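Local coordinates for probable acetolactate synthase isozyme III (Small subunit) (Nitrosomonas europaea ATCC 19718, PDB 2PC6), which probably serves as the regulatory small subunit of a larger two-component enzyme, carries two ACT-like domains in each chain, and holds a calcium ion, at residues 28-33 / 63-68; 91-96 / 101-106; 112-115 / 121-124; 124-129 / 134-139. One frame throughout, in Å; residues are numbered along the deposited sequence.

How the contacts relate
Contact 1 belongs to the N-terminal ACT-like domain and stands apart from the other three, its centre 28 to 39 Å from theirs; its nearest atoms come within about 7 Å of contact 4 without touching. It alone carries a calcium ligand, the backbone oxygen of Asn-67. Contacts 2, 3 and 4 lie in the second domain, with centres 8 to 12 Å apart. Contacts 2 and 3 join through neighbouring strands, where Val-91 O lies 2.8 Å from Ile-124 N. Contacts 3 and 4 share Ile-124, which pairs with Ile-114 and touches Phe-136. Contacts 2 and 4 also meet helix to helix, Leu-106 CB resting 3.9 Å from Phe-136 CE1.

Contact 1. Residues 28-33 / 63-68; sequences RGYNIE and TKQLNK. With CA (calcium ion), chain E.
Gln-65 contributes the greatest share of the buried surface here, reaching out from helix 56-68 to meet Tyr-30 and Arg-28 at the end of the other helix of the domain. Arg-28 CA and Gln-65 CA are 11.0 Å apart, and the glutamine chain, extended beyond CG, spans much of that gap. The single hydrogen bond runs from Tyr-30 OH to Gln-65 OE1 at 3.1 Å. Tyr-30 OH lies in the carbonyl plane of Gln-65, with a C=O...donor angle of 155°, while ring and amide planes are turned 54° apart. OE1 sits at the edge of the ring, near its plane. The amide nitrogen takes the other neighbour: Gln-65 NE2 is 3.6 Å from Arg-28 NH1. Both are donors, so this is contact without bonding, the guanidinium being tilted 72° from the amide plane. Nearer its backbone Arg-28 folds over the tyrosine, its CB lying 3.6 Å above the ring plane of Tyr-30, toward the rim. Between the two, Gly-29 ends helix 17-28 in a Schellman motif; after this turn Tyr-30 leans on helix 56-68, where it also packs against Ile-58 and Ile-62. Two residues beyond Gln-65, Asn-67 O binds the calcium ion at 2.4 Å; Leu-69 O, Val-72 O and two waters also bind it. Two helices lying side by side on an antiparallel sheet of order 2-3-1-4 give the ferredoxin-like βαββαβ fold of an ACT domain, and the Tyr-30 to Gln-65 bond ties the loop after its first helix to the second helix.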
# COMPACT_ATOMS: atom_id res chain seq x y z
N ARG A 28 -18.62 -3.69 -13.79
CA ARG A 28 -19.85 -3.02 -13.36
C ARG A 28 -19.61 -1.57 -12.93
O ARG A 28 -20.52 -0.87 -12.44
CB ARG A 28 -20.55 -3.83 -12.28
CG ARG A 28 -21.60 -4.80 -12.85
CD ARG A 28 -22.59 -5.25 -11.80
NE ARG A 28 -23.69 -6.08 -12.30
CZ ARG A 28 -23.62 -7.40 -12.48
NH1 ARG A 28 -22.47 -8.04 -12.22
NH2 ARG A 28 -24.70 -8.08 -12.92
N GLY A 29 -18.37 -1.12 -13.11
CA GLY A 29 -18.05 0.29 -13.01
C GLY A 29 -18.00 0.75 -11.58
O GLY A 29 -18.10 1.96 -11.31
N TYR A 30 -17.83 -0.22 -10.67
CA TYR A 30 -17.62 0.06 -9.24
C TYR A 30 -16.31 0.80 -9.04
O TYR A 30 -15.33 0.56 -9.76
CB TYR A 30 -17.58 -1.23 -8.44
CG TYR A 30 -18.84 -2.06 -8.52
CD1 TYR A 30 -20.10 -1.44 -8.42
CD2 TYR A 30 -18.80 -3.45 -8.66
CE1 TYR A 30 -21.27 -2.18 -8.47
CE2 TYR A 30 -19.98 -4.21 -8.70
CZ TYR A 30 -21.22 -3.56 -8.60
OH TYR A 30 -22.42 -4.26 -8.63
N ASN A 31 -16.33 1.70 -8.07
CA ASN A 31 -15.20 2.54 -7.78
C ASN A 31 -14.22 1.76 -6.91
O ASN A 31 -14.61 1.04 -6.00
CB ASN A 31 -15.67 3.91 -7.17
CG ASN A 31 -14.78 4.41 -6.02
OD1 ASN A 31 -14.65 3.74 -4.99
ND2 ASN A 31 -14.21 5.62 -6.16
N ILE A 32 -12.95 1.89 -7.24
CA ILE A 32 -11.90 1.47 -6.35
C ILE A 32 -11.11 2.73 -6.06
O ILE A 32 -10.47 3.30 -6.93
CB ILE A 32 -10.96 0.41 -7.01
CG1 ILE A 32 -11.72 -0.90 -7.18
CG2 ILE A 32 -9.74 0.17 -6.12
CD1 ILE A 32 -10.89 -2.05 -7.71
N GLU A 33 -11.16 3.20 -4.83
CA GLU A 33 -10.44 4.42 -4.59
C GLU A 33 -8.97 4.08 -4.50
O GLU A 33 -8.13 4.72 -5.14
CB GLU A 33 -10.92 5.12 -3.34
CG GLU A 33 -10.62 6.59 -3.43
CD GLU A 33 -10.80 7.30 -2.12
OE1 GLU A 33 -11.17 6.66 -1.11
OE2 GLU A 33 -10.56 8.53 -2.09
N THR A 63 -19.93 -6.71 -2.02
CA THR A 63 -19.60 -7.63 -0.95
C THR A 63 -20.22 -8.98 -1.21
O THR A 63 -19.58 -10.02 -1.02
CB THR A 63 -20.06 -7.02 0.38
OG1 THR A 63 -19.02 -6.17 0.87
CG2 THR A 63 -20.35 -8.06 1.40
N LYS A 64 -21.46 -8.98 -1.67
CA LYS A 64 -22.09 -10.22 -2.05
C LYS A 64 -21.27 -10.85 -3.19
O LYS A 64 -20.80 -11.99 -3.06
CB LYS A 64 -23.58 -10.02 -2.40
N GLN A 65 -21.05 -10.10 -4.28
CA GLN A 65 -20.29 -10.67 -5.40
C GLN A 65 -18.88 -11.11 -5.01
O GLN A 65 -18.40 -12.13 -5.52
CB GLN A 65 -20.19 -9.72 -6.59
CG GLN A 65 -21.42 -9.58 -7.45
CD GLN A 65 -21.24 -8.38 -8.40
OE1 GLN A 65 -21.87 -7.31 -8.23
NE2 GLN A 65 -20.32 -8.52 -9.35
N LEU A 66 -18.21 -10.38 -4.13
CA LEU A 66 -16.84 -10.76 -3.80
C LEU A 66 -16.76 -12.11 -3.09
O LEU A 66 -15.86 -12.92 -3.37
CB LEU A 66 -16.14 -9.68 -2.97
CG LEU A 66 -15.50 -8.51 -3.71
CD1 LEU A 66 -15.27 -7.38 -2.74
CD2 LEU A 66 -14.21 -8.95 -4.26
N ASN A 67 -17.69 -12.34 -2.17
CA ASN A 67 -17.70 -13.58 -1.41
C ASN A 67 -17.91 -14.80 -2.29
O ASN A 67 -17.40 -15.86 -1.97
CB ASN A 67 -18.74 -13.55 -0.27
CG ASN A 67 -18.13 -13.10 1.04
OD1 ASN A 67 -18.68 -12.21 1.73
ND2 ASN A 67 -16.99 -13.69 1.41
N LYS A 68 -18.63 -14.60 -3.40
CA LYS A 68 -18.91 -15.65 -4.36
C LYS A 68 -17.63 -16.16 -5.02
O LYS A 68 -17.57 -17.35 -5.37
CB LYS A 68 -19.90 -15.19 -5.44
CG LYS A 68 -21.38 -15.46 -5.15
CA CA E . -15.53 -17.27 -1.47
O HOH W 1 -16.77 -18.76 -0.30
O HOH W 2 -14.21 -19.35 -1.19

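Contact 2. Residues 91-96 / 101-106; sequences VKVRAV and EEMKRL
Met-103, built as selenomethionine, packs between strand 83-94 and helix 98-109, against Val-93 and Ala-95. Its chain does not run straight: bends at chi2 (-58°) and chi3 (89°) fold it back so that CG and SE, and not its end methyl, meet the strand. Met-103 CG lies 4.0 Å from Val-93 CG2 and 4.2 Å from Ala-95 CB, whereas SE is 4.0 Å from Val-93 CG2 and 4.1 Å from Val-93 CG1. The selenium thus sits against the fork of the valine, about equally far from both methyls. Tyr-122, Val-140 and Leu-144 also pack on this buried side chain.

The far side of the helix is a different environment. There Arg-105 and Glu-102, one helical turn apart, form a salt bridge of 2.6 Å between Arg-105 NH2 and Glu-102 OE1, nearly straight at 158°. The acceptor uses its anti lone pair and lies close to the guanidinium plane. Arg-94 also turns from the helix, its NH1 bonding to Glu-120 O and its NH2 forming a salt bridge with Glu-160 of the second subunit. Ala-95 O bonds to NH1 of Arg-100, which belongs to the same helix just before 101-106. Between the two segments themselves, however, the contact rests on apolar packing of the methionine side chain against valine and alanine.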
# COMPACT_ATOMS: atom_id res chain seq x y z
N VAL A 91 6.12 11.85 -0.96
CA VAL A 91 5.85 13.08 -1.69
C VAL A 91 7.17 13.71 -2.09
O VAL A 91 7.96 14.13 -1.22
CB VAL A 91 5.17 14.09 -0.77
CG1 VAL A 91 4.72 15.26 -1.56
CG2 VAL A 91 4.01 13.45 -0.11
N LYS A 92 7.42 13.80 -3.40
CA LYS A 92 8.65 14.47 -3.85
C LYS A 92 8.31 15.91 -4.21
O LYS A 92 7.43 16.14 -5.01
CB LYS A 92 9.29 13.72 -5.02
CG LYS A 92 10.40 14.46 -5.72
CD LYS A 92 10.88 13.71 -7.00
CE LYS A 92 11.39 12.32 -6.61
NZ LYS A 92 11.74 11.50 -7.80
N VAL A 93 9.01 16.86 -3.59
CA VAL A 93 8.67 18.27 -3.66
C VAL A 93 9.87 19.07 -4.09
O VAL A 93 11.01 18.75 -3.73
CB VAL A 93 8.21 18.85 -2.28
CG1 VAL A 93 6.86 18.33 -1.88
CG2 VAL A 93 9.28 18.57 -1.16
N ARG A 94 9.60 20.10 -4.86
CA ARG A 94 10.55 21.06 -5.30
C ARG A 94 10.85 21.91 -4.08
O ARG A 94 9.93 22.37 -3.40
CB ARG A 94 9.88 21.88 -6.42
CG ARG A 94 10.60 23.16 -6.90
CD ARG A 94 11.98 22.89 -7.50
NE ARG A 94 12.03 22.06 -8.69
CZ ARG A 94 12.77 20.96 -8.80
NH1 ARG A 94 13.47 20.54 -7.76
NH2 ARG A 94 12.79 20.26 -9.93
N ALA A 95 12.12 22.09 -3.76
CA ALA A 95 12.45 22.80 -2.55
C ALA A 95 13.69 23.64 -2.78
O ALA A 95 14.80 23.15 -2.58
CB ALA A 95 12.62 21.83 -1.34
N VAL A 96 13.48 24.89 -3.19
CA VAL A 96 14.55 25.84 -3.41
C VAL A 96 14.27 27.17 -2.68
O VAL A 96 13.10 27.58 -2.53
CB VAL A 96 14.85 26.05 -4.95
CG1 VAL A 96 14.42 24.82 -5.78
CG2 VAL A 96 14.17 27.30 -5.51
N GLU A 101 13.03 25.85 3.76
CA GLU A 101 12.70 25.95 5.16
C GLU A 101 11.23 25.54 5.35
O GLU A 101 10.91 24.79 6.29
CB GLU A 101 12.97 27.38 5.69
CG GLU A 101 14.25 27.58 6.56
CD GLU A 101 15.46 28.27 5.81
OE1 GLU A 101 15.35 28.44 4.54
OE2 GLU A 101 16.51 28.60 6.48
N GLU A 102 10.35 26.02 4.46
CA GLU A 102 8.93 25.76 4.56
C GLU A 102 8.60 24.26 4.52
O GLU A 102 7.86 23.77 5.37
CB GLU A 102 8.16 26.52 3.46
CG GLU A 102 6.61 26.23 3.43
CD GLU A 102 5.84 26.69 4.70
OE1 GLU A 102 6.37 27.51 5.48
OE2 GLU A 102 4.69 26.25 4.92
N MSE A 103 9.17 23.56 3.53
CA MSE A 103 9.01 22.11 3.35
C MSE A 103 9.56 21.37 4.52
O MSE A 103 8.97 20.38 4.94
CB MSE A 103 9.69 21.60 2.08
CG MSE A 103 9.06 22.05 0.79
SE MSE A 103 7.18 21.52 0.61
CE MSE A 103 6.29 23.07 1.45
N LYS A 104 10.70 21.82 5.06
CA LYS A 104 11.21 21.18 6.27
C LYS A 104 10.24 21.41 7.46
O LYS A 104 9.93 20.47 8.21
CB LYS A 104 12.62 21.66 6.57
CG LYS A 104 13.25 21.07 7.85
CD LYS A 104 13.39 19.49 7.81
CE LYS A 104 14.43 19.00 8.85
NZ LYS A 104 13.85 18.67 10.21
N ARG A 105 9.74 22.64 7.62
CA ARG A 105 8.72 22.86 8.69
C ARG A 105 7.50 21.96 8.58
O ARG A 105 7.08 21.42 9.60
CB ARG A 105 8.25 24.30 8.81
CG ARG A 105 9.25 25.18 9.42
CD ARG A 105 8.65 26.55 9.64
NE ARG A 105 8.22 27.19 8.39
CZ ARG A 105 8.99 28.00 7.67
NH1 ARG A 105 10.24 28.26 8.06
NH2 ARG A 105 8.52 28.54 6.55
N LEU A 106 6.97 21.78 7.35
CA LEU A 106 5.80 20.92 7.11
C LEU A 106 6.11 19.48 7.38
O LEU A 106 5.31 18.77 8.04
CB LEU A 106 5.22 21.06 5.70
CG LEU A 106 4.34 22.27 5.42
CD1 LEU A 106 3.93 22.37 3.89
CD2 LEU A 106 3.08 22.28 6.31

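Contact 3. Residues 112-115 / 121-124; sequences GNII and LYTI
Asn-113 begins the pairing of a beta hairpin, strands 113-118 and 121-128, whose first strand is outermost in the second domain's antiparallel sheet within this chain. Its carbonyl oxygen approaches Ile-124 CA at 3.5 Å in a CA-H...O contact, while its side chain turns away. The next residue, Ile-114, faces Ile-124 as a non-hydrogen-bonded antiparallel pair with CA atoms 4.4 Å apart; the short segments nevertheless meet at 118°, well away from antiparallel. On this shared face Ile-114 CG1 meets Ile-124 CG1 at 3.9 Å. The isoleucine also reaches diagonally to Tyr-122: its CD1 stands 3.9 Å from the ring centroid and only 6° off the ring normal, a CH-pi contact over the face, and Ile-114 CG2 lies 3.9 Å from Tyr-122 CD1. Arg-100 of helix 98-109 also packs on this tyrosine. At Ile-115 a backbone bond, Ile-115 N to Thr-123 O at 2.8 Å, links the strands. The Ile-115 side chain packs on Arg-86 of the second subunit. With chi1 at 59°, its CG1 lies between backbone N and carbonyl carbon, and stands 3.6 Å from Thr-123 O.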
# COMPACT_ATOMS: atom_id res chain seq x y z
N GLY A 112 6.76 13.73 9.42
CA GLY A 112 7.29 12.92 8.35
C GLY A 112 8.82 12.90 8.34
O GLY A 112 9.47 13.50 9.20
N ASN A 113 9.43 12.21 7.39
CA ASN A 113 10.89 12.23 7.39
C ASN A 113 11.37 12.45 5.98
O ASN A 113 10.82 11.89 5.02
CB ASN A 113 11.42 10.94 7.94
CG ASN A 113 11.10 10.77 9.41
OD1 ASN A 113 11.89 11.16 10.27
ND2 ASN A 113 9.93 10.20 9.72
N ILE A 114 12.40 13.27 5.82
CA ILE A 114 12.98 13.42 4.53
C ILE A 114 13.89 12.23 4.27
O ILE A 114 14.78 11.93 5.09
CB ILE A 114 13.66 14.78 4.42
CG1 ILE A 114 12.56 15.85 4.52
CG2 ILE A 114 14.44 14.86 3.14
CD1 ILE A 114 13.04 17.27 4.84
N ILE A 115 13.64 11.53 3.17
CA ILE A 115 14.45 10.35 2.88
C ILE A 115 15.24 10.40 1.57
O ILE A 115 15.82 9.41 1.19
CB ILE A 115 13.61 9.08 2.92
CG1 ILE A 115 12.48 9.17 1.89
CG2 ILE A 115 13.11 8.87 4.34
CD1 ILE A 115 11.82 7.84 1.50
N LEU A 121 15.53 19.58 -4.24
CA LEU A 121 14.36 18.77 -3.88
C LEU A 121 14.41 17.99 -2.56
O LEU A 121 15.48 17.77 -1.98
CB LEU A 121 13.95 17.89 -5.05
CG LEU A 121 14.63 16.58 -5.39
CD1 LEU A 121 14.26 15.46 -4.37
CD2 LEU A 121 14.16 16.17 -6.80
N TYR A 122 13.24 17.58 -2.07
CA TYR A 122 13.14 16.66 -0.96
C TYR A 122 12.17 15.56 -1.32
O TYR A 122 11.15 15.83 -2.00
CB TYR A 122 12.54 17.35 0.25
CG TYR A 122 13.36 18.39 0.97
CD1 TYR A 122 14.73 18.24 1.15
CD2 TYR A 122 12.74 19.49 1.54
CE1 TYR A 122 15.44 19.15 1.87
CE2 TYR A 122 13.43 20.41 2.24
CZ TYR A 122 14.78 20.24 2.40
OH TYR A 122 15.47 21.17 3.12
N THR A 123 12.44 14.34 -0.85
CA THR A 123 11.39 13.36 -0.85
C THR A 123 10.99 13.11 0.58
O THR A 123 11.83 12.72 1.38
CB THR A 123 11.77 12.09 -1.54
OG1 THR A 123 11.98 12.41 -2.90
CG2 THR A 123 10.61 11.10 -1.51
N ILE A 124 9.72 13.37 0.89
CA ILE A 124 9.20 13.27 2.28
C ILE A 124 8.36 12.02 2.51
O ILE A 124 7.49 11.72 1.71
CB ILE A 124 8.36 14.53 2.63
CG1 ILE A 124 9.23 15.79 2.42
CG2 ILE A 124 7.87 14.46 4.06
CD1 ILE A 124 8.48 17.13 2.46

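Contact 4. Residues 124-129 / 134-139; sequences IELTGT and DGFLQA
The Phe-136 ring receives a methyl of Leu-126 squarely on one face: CD1 stands 3.5 Å from the ring centroid and just 2° off the normal, so that all six ring carbons are at 3.7 to 3.8 Å from it. This is a CH-pi contact with hardly any offset. The second methyl, Leu-126 CD2, drops beside the ring stem and meets Phe-136 CB at 3.7 Å, so the two leucine branches grip both ring and stalk. At the edge, near the ring plane, Ile-124 CD1 approaches Phe-136 CZ at 4.1 Å. Phe-110 adds an edge-to-face ring pair, and Leu-106 of helix 98-109 also packs on the phenylalanine. Phe-136 has its CG anti to the backbone N (chi1 -172°), which directs the ring from helix 130-139 down onto strand 121-128. Between the two apolar strand residues, Glu-125 goes to the opposite face of the sheet, where it forms a salt bridge with Arg-86 of the second subunit; Thr-127 packs on Thr-127 of that subunit. One strand thus serves two interfaces by alternation: Glu-125 and Thr-127 toward the partner chain, hydrocarbon toward the helix, where the contact rests on dispersion and the ring's pi face.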
# COMPACT_ATOMS: atom_id res chain seq x y z
N ILE A 124 9.72 13.37 0.89
CA ILE A 124 9.20 13.27 2.28
C ILE A 124 8.36 12.02 2.51
O ILE A 124 7.49 11.72 1.71
CB ILE A 124 8.36 14.53 2.63
CG1 ILE A 124 9.23 15.79 2.42
CG2 ILE A 124 7.87 14.46 4.06
CD1 ILE A 124 8.48 17.13 2.46
N GLU A 125 8.62 11.32 3.60
CA GLU A 125 7.86 10.13 3.94
C GLU A 125 6.87 10.44 5.06
O GLU A 125 7.26 10.94 6.11
CB GLU A 125 8.84 9.08 4.40
CG GLU A 125 8.22 7.76 4.77
CD GLU A 125 9.03 7.07 5.87
OE1 GLU A 125 10.21 6.65 5.69
OE2 GLU A 125 8.45 6.97 6.97
N LEU A 126 5.59 10.13 4.82
CA LEU A 126 4.53 10.40 5.79
C LEU A 126 3.72 9.15 6.06
O LEU A 126 3.41 8.42 5.13
CB LEU A 126 3.52 11.34 5.15
CG LEU A 126 3.50 12.78 5.61
CD1 LEU A 126 4.14 13.69 4.47
CD2 LEU A 126 2.01 13.16 5.85
N THR A 127 3.35 8.94 7.32
CA THR A 127 2.44 7.88 7.69
C THR A 127 1.41 8.46 8.64
O THR A 127 1.72 9.36 9.42
CB THR A 127 3.19 6.75 8.35
OG1 THR A 127 4.22 6.31 7.47
CG2 THR A 127 2.28 5.56 8.49
N GLY A 128 0.18 7.97 8.57
CA GLY A 128 -0.91 8.50 9.39
C GLY A 128 -2.25 7.97 8.91
O GLY A 128 -2.31 7.07 8.09
N THR A 129 -3.31 8.51 9.45
CA THR A 129 -4.66 8.22 8.94
C THR A 129 -4.83 8.91 7.58
O THR A 129 -3.96 9.71 7.15
CB THR A 129 -5.68 8.76 9.92
OG1 THR A 129 -5.33 10.11 10.22
CG2 THR A 129 -5.62 8.03 11.23
N ASP A 134 -4.14 13.59 3.93
CA ASP A 134 -4.88 14.60 3.21
C ASP A 134 -4.57 16.03 3.72
O ASP A 134 -4.52 16.97 2.92
CB ASP A 134 -6.39 14.31 3.21
CG ASP A 134 -6.77 13.08 2.40
OD1 ASP A 134 -5.91 12.33 1.93
OD2 ASP A 134 -7.93 12.82 2.20
N GLY A 135 -4.34 16.19 5.03
CA GLY A 135 -4.05 17.50 5.61
C GLY A 135 -2.69 18.02 5.17
O GLY A 135 -2.51 19.24 4.92
N PHE A 136 -1.74 17.10 5.08
CA PHE A 136 -0.47 17.41 4.48
C PHE A 136 -0.64 17.93 3.05
O PHE A 136 -0.10 18.96 2.72
CB PHE A 136 0.43 16.20 4.45
CG PHE A 136 1.83 16.54 4.01
CD1 PHE A 136 2.72 17.12 4.91
CD2 PHE A 136 2.23 16.37 2.67
CE1 PHE A 136 4.02 17.49 4.54
CE2 PHE A 136 3.50 16.71 2.27
CZ PHE A 136 4.43 17.27 3.24
N LEU A 137 -1.38 17.23 2.20
CA LEU A 137 -1.54 17.68 0.82
C LEU A 137 -2.29 18.97 0.70
O LEU A 137 -1.97 19.75 -0.19
CB LEU A 137 -2.21 16.63 -0.07
CG LEU A 137 -1.55 15.23 -0.19
CD1 LEU A 137 -2.49 14.33 -1.02
CD2 LEU A 137 -0.16 15.33 -0.80
N GLN A 138 -3.30 19.22 1.55
CA GLN A 138 -3.98 20.53 1.55
C GLN A 138 -2.97 21.62 1.89
O GLN A 138 -2.93 22.68 1.25
CB GLN A 138 -5.17 20.58 2.50
CG GLN A 138 -6.58 20.64 1.82
N ALA A 139 -2.09 21.31 2.85
CA ALA A 139 -1.15 22.30 3.36
C ALA A 139 -0.02 22.59 2.39
O ALA A 139 0.43 23.69 2.36
CB ALA A 139 -0.62 21.88 4.71